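STU0660 (Streptococcus thermophilus, PDB 3ZTH) takes part in CRISPR-mediated bacterial immunity as a large Csn2 protein that binds DNA, probably during the acquisition of new spacers. Local coordinates at the interface of chains A and B. Numbering follows the deposited sequence. Chains: chain A/B, STU0660.

Contact 1: the interface of chains A and B. Residues chain A 121, 124-125; chain B 111, 114-115, 118, 154.
A:Ile125, A:Gln121 and B:His114 meet where two long helices of a Csn2 protein, 109-130 of chain A and 112-132 of chain B, pack in roughly antiparallel fashion. They belong to a two-fold symmetric interface, which gives each contact a twin with the chains exchanged.

A:Ile125 hides 77 Å² and presents each branch to a different neighbour. Its CG1 is anti to the carbonyl carbon and the chain runs out straight, which carries the terminal methyl CD1 across the interface. There A:Ile125 CD1 meets two others tip to tip, B:Ile118 CD1 at 3.8 Å and B:Leu154 CD1, the latter supplied by the short helix 151-158 of chain B. The methyl A:Ile125 CG2 lies 3.6 Å from B:Ile111 CG2, the two side chains crossing at about a right angle. Between these ends A:Ile125 CG1 slides past B:His114 CB at 3.7 Å. A beta-branched aliphatic residue suits the place because it can send its two arms to different neighbours, CG2 to B:Ile111 and CD1 to B:Ile118 and B:Leu154.

B:His114 adds a polar grip to this greasy surface. Its ND1 donates to the side-chain carbonyl OE1 of A:Gln121 at 2.9 Å. The bond is bent, with 139° at the hydrogen, and ND1 stands somewhat tilted from the carbonyl plane. The amide and ring planes are turned 43° apart. Histidine suits this place because it offers an N-H to glutamine and a flat face to leucine. A bend at chi2 (-56°) turns the amide of A:Gln121, and with it OE1, toward the ring nitrogen. Nearer the backbone, A:Gln121 CB lies 3.3 Å from B:Ile118 CG1, the two side chains sliding past each other in opposite directions. One face of the B:His114 imidazole is covered by A:Leu124, whose CB sits 4.0 Å above the plane over the ring centre; the methyl A:Leu124 CD1 comes to 3.4 Å from B:His114 CE1.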
ATOM      1  N   GLN A 121       5.788  -3.339 -32.681  1.00 65.46           N
ATOM      2  CA  GLN A 121       5.505  -1.915 -32.612  1.00 66.64           C
ATOM      3  C   GLN A 121       6.044  -1.363 -31.295  1.00 67.15           C
ATOM      4  O   GLN A 121       6.342  -0.177 -31.178  1.00 67.45           O
ATOM      5  CB  GLN A 121       4.006  -1.669 -32.708  1.00 66.50           C
ATOM      6  CG  GLN A 121       3.468  -1.923 -34.087  1.00 67.46           C
ATOM      7  CD  GLN A 121       4.187  -1.093 -35.120  1.00 67.74           C
ATOM      8  OE1 GLN A 121       4.180   0.140 -35.055  1.00 68.33           O
ATOM      9  NE2 GLN A 121       4.821  -1.760 -36.080  1.00 65.91           N
ATOM     10  N   LEU A 124       9.665  -0.857 -31.568  1.00 68.57           N
ATOM     11  CA  LEU A 124       9.874   0.333 -32.378  1.00 69.26           C
ATOM     12  C   LEU A 124       9.715   1.567 -31.504  1.00 69.83           C
ATOM     13  O   LEU A 124      10.515   2.499 -31.584  1.00 71.24           O
ATOM     14  CB  LEU A 124       8.877   0.402 -33.541  1.00 69.13           C
ATOM     15  CG  LEU A 124       8.947  -0.665 -34.639  1.00 69.31           C
ATOM     16  CD1 LEU A 124       8.046  -0.230 -35.789  1.00 68.02           C
ATOM     17  CD2 LEU A 124      10.384  -0.851 -35.124  1.00 67.64           C
ATOM     18  N   ILE A 125       8.682   1.574 -30.665  1.00 69.65           N
ATOM     19  CA  ILE A 125       8.454   2.710 -29.783  1.00 68.97           C
ATOM     20  C   ILE A 125       9.654   2.883 -28.853  1.00 68.44           C
ATOM     21  O   ILE A 125      10.011   4.004 -28.497  1.00 68.30           O
ATOM     22  CB  ILE A 125       7.155   2.533 -28.960  1.00 68.63           C
ATOM     23  CG1 ILE A 125       5.946   2.546 -29.901  1.00 68.40           C
ATOM     24  CG2 ILE A 125       7.010   3.663 -27.949  1.00 67.58           C
ATOM     25  CD1 ILE A 125       4.608   2.403 -29.200  1.00 68.11           C
TER
ATOM     26  N   ILE B 111       6.195   8.339 -32.688  1.00 96.57           N
ATOM     27  CA  ILE B 111       5.756   7.275 -31.795  1.00 95.50           C
ATOM     28  C   ILE B 111       4.238   7.115 -31.817  1.00 94.45           C
ATOM     29  O   ILE B 111       3.723   6.004 -31.952  1.00 93.90           O
ATOM     30  CB  ILE B 111       6.224   7.558 -30.351  1.00 95.80           C
ATOM     31  CG1 ILE B 111       7.752   7.474 -30.291  1.00 95.83           C
ATOM     32  CG2 ILE B 111       5.572   6.580 -29.380  1.00 95.98           C
ATOM     33  CD1 ILE B 111       8.349   7.849 -28.959  1.00 96.27           C
ATOM     34  N   HIS B 114       2.923   4.661 -34.222  1.00 86.39           N
ATOM     35  CA  HIS B 114       3.054   3.236 -33.950  1.00 86.06           C
ATOM     36  C   HIS B 114       1.905   2.740 -33.083  1.00 85.55           C
ATOM     37  O   HIS B 114       1.551   1.562 -33.126  1.00 84.98           O
ATOM     38  CB  HIS B 114       4.390   2.951 -33.270  1.00 86.97           C
ATOM     39  CG  HIS B 114       5.572   3.196 -34.153  1.00 87.96           C
ATOM     40  ND1 HIS B 114       5.776   2.508 -35.329  1.00 88.70           N
ATOM     41  CD2 HIS B 114       6.605   4.064 -34.040  1.00 88.06           C
ATOM     42  CE1 HIS B 114       6.885   2.940 -35.903  1.00 88.53           C
ATOM     43  NE2 HIS B 114       7.407   3.884 -35.140  1.00 88.16           N
ATOM     44  N   LEU B 115       1.328   3.643 -32.294  1.00 84.81           N
ATOM     45  CA  LEU B 115       0.202   3.290 -31.441  1.00 83.33           C
ATOM     46  C   LEU B 115      -0.967   2.847 -32.302  1.00 82.99           C
ATOM     47  O   LEU B 115      -1.701   1.935 -31.930  1.00 82.95           O
ATOM     48  CB  LEU B 115      -0.229   4.477 -30.583  1.00 82.15           C
ATOM     49  CG  LEU B 115       0.436   4.620 -29.217  1.00 80.70           C
ATOM     50  CD1 LEU B 115      -0.234   5.752 -28.459  1.00 80.83           C
ATOM     51  CD2 LEU B 115       0.301   3.328 -28.436  1.00 79.69           C
ATOM     52  N   ILE B 118      -0.468  -0.808 -33.053  1.00 73.80           N
ATOM     53  CA  ILE B 118      -0.674  -1.609 -31.854  1.00 71.06           C
ATOM     54  C   ILE B 118      -2.163  -1.817 -31.595  1.00 70.07           C
ATOM     55  O   ILE B 118      -2.632  -2.951 -31.481  1.00 69.48           O
ATOM     56  CB  ILE B 118      -0.030  -0.942 -30.617  1.00 70.05           C
ATOM     57  CG1 ILE B 118       1.493  -1.041 -30.719  1.00 68.71           C
ATOM     58  CG2 ILE B 118      -0.532  -1.608 -29.337  1.00 69.75           C
ATOM     59  CD1 ILE B 118       2.234  -0.523 -29.510  1.00 67.55           C
ATOM     60  N   LEU B 154       1.724   1.808 -21.522  1.00 51.43           N
ATOM     61  CA  LEU B 154       2.890   1.112 -22.056  1.00 50.98           C
ATOM     62  C   LEU B 154       4.153   1.420 -21.262  1.00 51.12           C
ATOM     63  O   LEU B 154       4.896   0.513 -20.872  1.00 50.55           O
ATOM     64  CB  LEU B 154       3.114   1.520 -23.509  1.00 51.28           C
ATOM     65  CG  LEU B 154       2.915   0.450 -24.574  1.00 51.41           C
ATOM     66  CD1 LEU B 154       3.204   1.060 -25.934  1.00 52.35           C
ATOM     67  CD2 LEU B 154       3.839  -0.729 -24.302  1.00 51.85           C
TER

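Contact 2: the interface of chains A and B. Residues chain A 137, 139-140; chain B 163-165, 175, 179, 183.
A:Val140 and B:Ile165 form an antiparallel beta bridge across the chains, with A:Gln139 O 3.5 Å from B:Ile165 CA and A:Val140 CA 3.6 Å from the carbonyl O of B:Ala164. This is an intermolecular strand pairing: the beginning of strand 140-146 of one Csn2 subunit lies against the end of strand 159-165 of the other.

A:Val140 hides 75 Å² and spreads its two methyls over several neighbours. With CG1 anti to the backbone N (chi1 -169°), that methyl meets B:Val175 CG2 and B:Leu183 CD1. The other methyl, A:Val140 CG2, lies 3.6 Å from the carboxylate oxygen B:Asp179 OD2 and also beside the CG1 methyl of B:Val175. A beta-branched residue suits both the extended backbone and this double set of neighbours. From the other strand, B:Ile165 packs its CG2 against A:Gln139, 3.6 Å from A:Gln139 CB. The glutamine chain, extended beyond CG, runs obliquely past this methyl with both its stem and its amide, so that the long methylene stem gives apolar cover.

Next to the bridge, water 1 links the chains. B:Asp179 OD2 lies 2.7 Å from water 1, and A:Gln139 N is at bonding distance, 3.0 Å, from the same water 1; the carbonyl O of A:Cys137 is a longer partner of water 1 at 3.3 Å. An aspartate in the first turn of helix 177-193 is well placed here, since the helix end would probably favour its negative charge. One turn on, B:Leu183 CD2 packs 3.6 Å from A:Cys137 SG, a small polarisable side chain that fits closely against the helix.

In the fold, the turn between strands 136-137 and 140-146, just beyond the long helix 109-130 of chain A, is docked on the body of chain B, between its strand 159-165 and the start of helix 177-193.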
ATOM      1  N   CYS A 137      27.546   7.856 -22.186  1.00 65.64           N
ATOM      2  CA  CYS A 137      28.796   8.452 -21.715  1.00 68.43           C
ATOM      3  C   CYS A 137      29.838   7.360 -21.561  1.00 68.35           C
ATOM      4  O   CYS A 137      29.856   6.643 -20.563  1.00 69.24           O
ATOM      5  CB  CYS A 137      28.594   9.166 -20.377  1.00 70.17           C
ATOM      6  SG  CYS A 137      27.585  10.671 -20.497  1.00 79.15           S
ATOM      7  N   GLN A 139      31.444   3.843 -22.027  1.00 67.11           N
ATOM      8  CA  GLN A 139      30.888   2.508 -22.223  1.00 66.47           C
ATOM      9  C   GLN A 139      29.465   2.442 -21.685  1.00 64.75           C
ATOM     10  O   GLN A 139      28.711   1.517 -22.001  1.00 64.17           O
ATOM     11  CB  GLN A 139      31.717   1.462 -21.480  1.00 68.27           C
ATOM     12  CG  GLN A 139      32.886   0.880 -22.237  1.00 70.83           C
ATOM     13  CD  GLN A 139      33.472  -0.324 -21.510  1.00 73.88           C
ATOM     14  OE1 GLN A 139      33.923  -0.213 -20.361  1.00 73.90           O
ATOM     15  NE2 GLN A 139      33.457  -1.483 -22.169  1.00 73.13           N
ATOM     16  N   VAL A 140      29.107   3.428 -20.868  1.00 61.82           N
ATOM     17  CA  VAL A 140      27.797   3.462 -20.243  1.00 58.94           C
ATOM     18  C   VAL A 140      26.697   4.086 -21.077  1.00 57.04           C
ATOM     19  O   VAL A 140      26.925   5.019 -21.846  1.00 57.81           O
ATOM     20  CB  VAL A 140      27.856   4.214 -18.904  1.00 58.63           C
ATOM     21  CG1 VAL A 140      26.562   4.011 -18.139  1.00 58.47           C
ATOM     22  CG2 VAL A 140      29.037   3.730 -18.095  1.00 60.14           C
TER
ATOM     23  N   PHE B 163      20.820   1.150 -16.432  1.00 44.91           N
ATOM     24  CA  PHE B 163      22.179   1.611 -16.679  1.00 45.00           C
ATOM     25  C   PHE B 163      22.899   0.355 -17.146  1.00 46.19           C
ATOM     26  O   PHE B 163      22.827  -0.689 -16.495  1.00 43.84           O
ATOM     27  CB  PHE B 163      22.812   2.155 -15.393  1.00 42.13           C
ATOM     28  CG  PHE B 163      22.347   3.532 -15.036  1.00 39.63           C
ATOM     29  CD1 PHE B 163      22.832   4.643 -15.727  1.00 40.15           C
ATOM     30  CD2 PHE B 163      21.384   3.721 -14.054  1.00 37.13           C
ATOM     31  CE1 PHE B 163      22.358   5.930 -15.445  1.00 38.52           C
ATOM     32  CE2 PHE B 163      20.901   5.000 -13.763  1.00 37.95           C
ATOM     33  CZ  PHE B 163      21.389   6.108 -14.460  1.00 37.58           C
ATOM     34  N   ALA B 164      23.578   0.441 -18.280  1.00 48.90           N
ATOM     35  CA  ALA B 164      24.253  -0.738 -18.782  1.00 53.14           C
ATOM     36  C   ALA B 164      25.490  -0.475 -19.613  1.00 55.78           C
ATOM     37  O   ALA B 164      25.664   0.591 -20.210  1.00 56.35           O
ATOM     38  CB  ALA B 164      23.265  -1.590 -19.586  1.00 54.41           C
ATOM     39  N   ILE B 165      26.354  -1.479 -19.630  1.00 58.50           N
ATOM     40  CA  ILE B 165      27.572  -1.434 -20.407  1.00 61.96           C
ATOM     41  C   ILE B 165      27.481  -2.637 -21.333  1.00 64.71           C
ATOM     42  O   ILE B 165      27.572  -3.783 -20.889  1.00 65.18           O
ATOM     43  CB  ILE B 165      28.815  -1.552 -19.516  1.00 60.19           C
ATOM     44  CG1 ILE B 165      28.841  -0.387 -18.520  1.00 58.54           C
ATOM     45  CG2 ILE B 165      30.064  -1.559 -20.386  1.00 60.23           C
ATOM     46  CD1 ILE B 165      30.037  -0.379 -17.595  1.00 57.25           C
ATOM     47  N   VAL B 175      28.421   2.951 -11.709  1.00 37.86           N
ATOM     48  CA  VAL B 175      28.809   3.701 -12.892  1.00 37.31           C
ATOM     49  C   VAL B 175      29.875   4.665 -12.387  1.00 36.25           C
ATOM     50  O   VAL B 175      29.645   5.354 -11.400  1.00 38.13           O
ATOM     51  CB  VAL B 175      27.627   4.502 -13.451  1.00 37.79           C
ATOM     52  CG1 VAL B 175      28.110   5.488 -14.490  1.00 38.01           C
ATOM     53  CG2 VAL B 175      26.611   3.552 -14.063  1.00 39.63           C
ATOM     54  N   ASP B 179      31.249   9.548 -14.944  1.00 32.32           N
ATOM     55  CA  ASP B 179      30.170   9.240 -15.882  1.00 34.46           C
ATOM     56  C   ASP B 179      28.802   9.601 -15.293  1.00 33.07           C
ATOM     57  O   ASP B 179      27.904  10.052 -16.010  1.00 32.12           O
ATOM     58  CB  ASP B 179      30.206   7.759 -16.289  1.00 37.25           C
ATOM     59  CG  ASP B 179      31.329   7.450 -17.286  1.00 40.35           C
ATOM     60  OD1 ASP B 179      31.961   8.408 -17.785  1.00 42.37           O
ATOM     61  OD2 ASP B 179      31.573   6.255 -17.579  1.00 40.50           O
ATOM     62  N   LEU B 183      26.363  11.886 -17.503  1.00 33.88           N
ATOM     63  CA  LEU B 183      24.994  11.482 -17.837  1.00 34.69           C
ATOM     64  C   LEU B 183      24.030  12.563 -17.368  1.00 34.44           C
ATOM     65  O   LEU B 183      23.145  12.989 -18.113  1.00 36.60           O
ATOM     66  CB  LEU B 183      24.640  10.152 -17.166  1.00 36.06           C
ATOM     67  CG  LEU B 183      25.391   8.941 -17.721  1.00 38.78           C
ATOM     68  CD1 LEU B 183      25.152   7.719 -16.863  1.00 37.62           C
ATOM     69  CD2 LEU B 183      24.927   8.697 -19.143  1.00 41.14           C
TER
HETATM   70  O   HOH W   1      32.792   5.356 -19.826  1.00 60.67           O

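About 26 Å separates the C-alpha centres of contact 1 and contact 2. They share no residue but are joined through the chain on both sides: in chain A, helix 109-130 of contact 1 leads through a short connection to strands 136-137 and 140-146 of contact 2, and in chain B, the helix holding B:Leu154 runs straight into strand 159-165. Each subunit thus lends an arm that packs helix on helix and then grips the partner's body by strand pairing. This reciprocal embrace suggests that the two chains may form a dimer unit within the deposited assembly of four copies, which the structure alone does not prove.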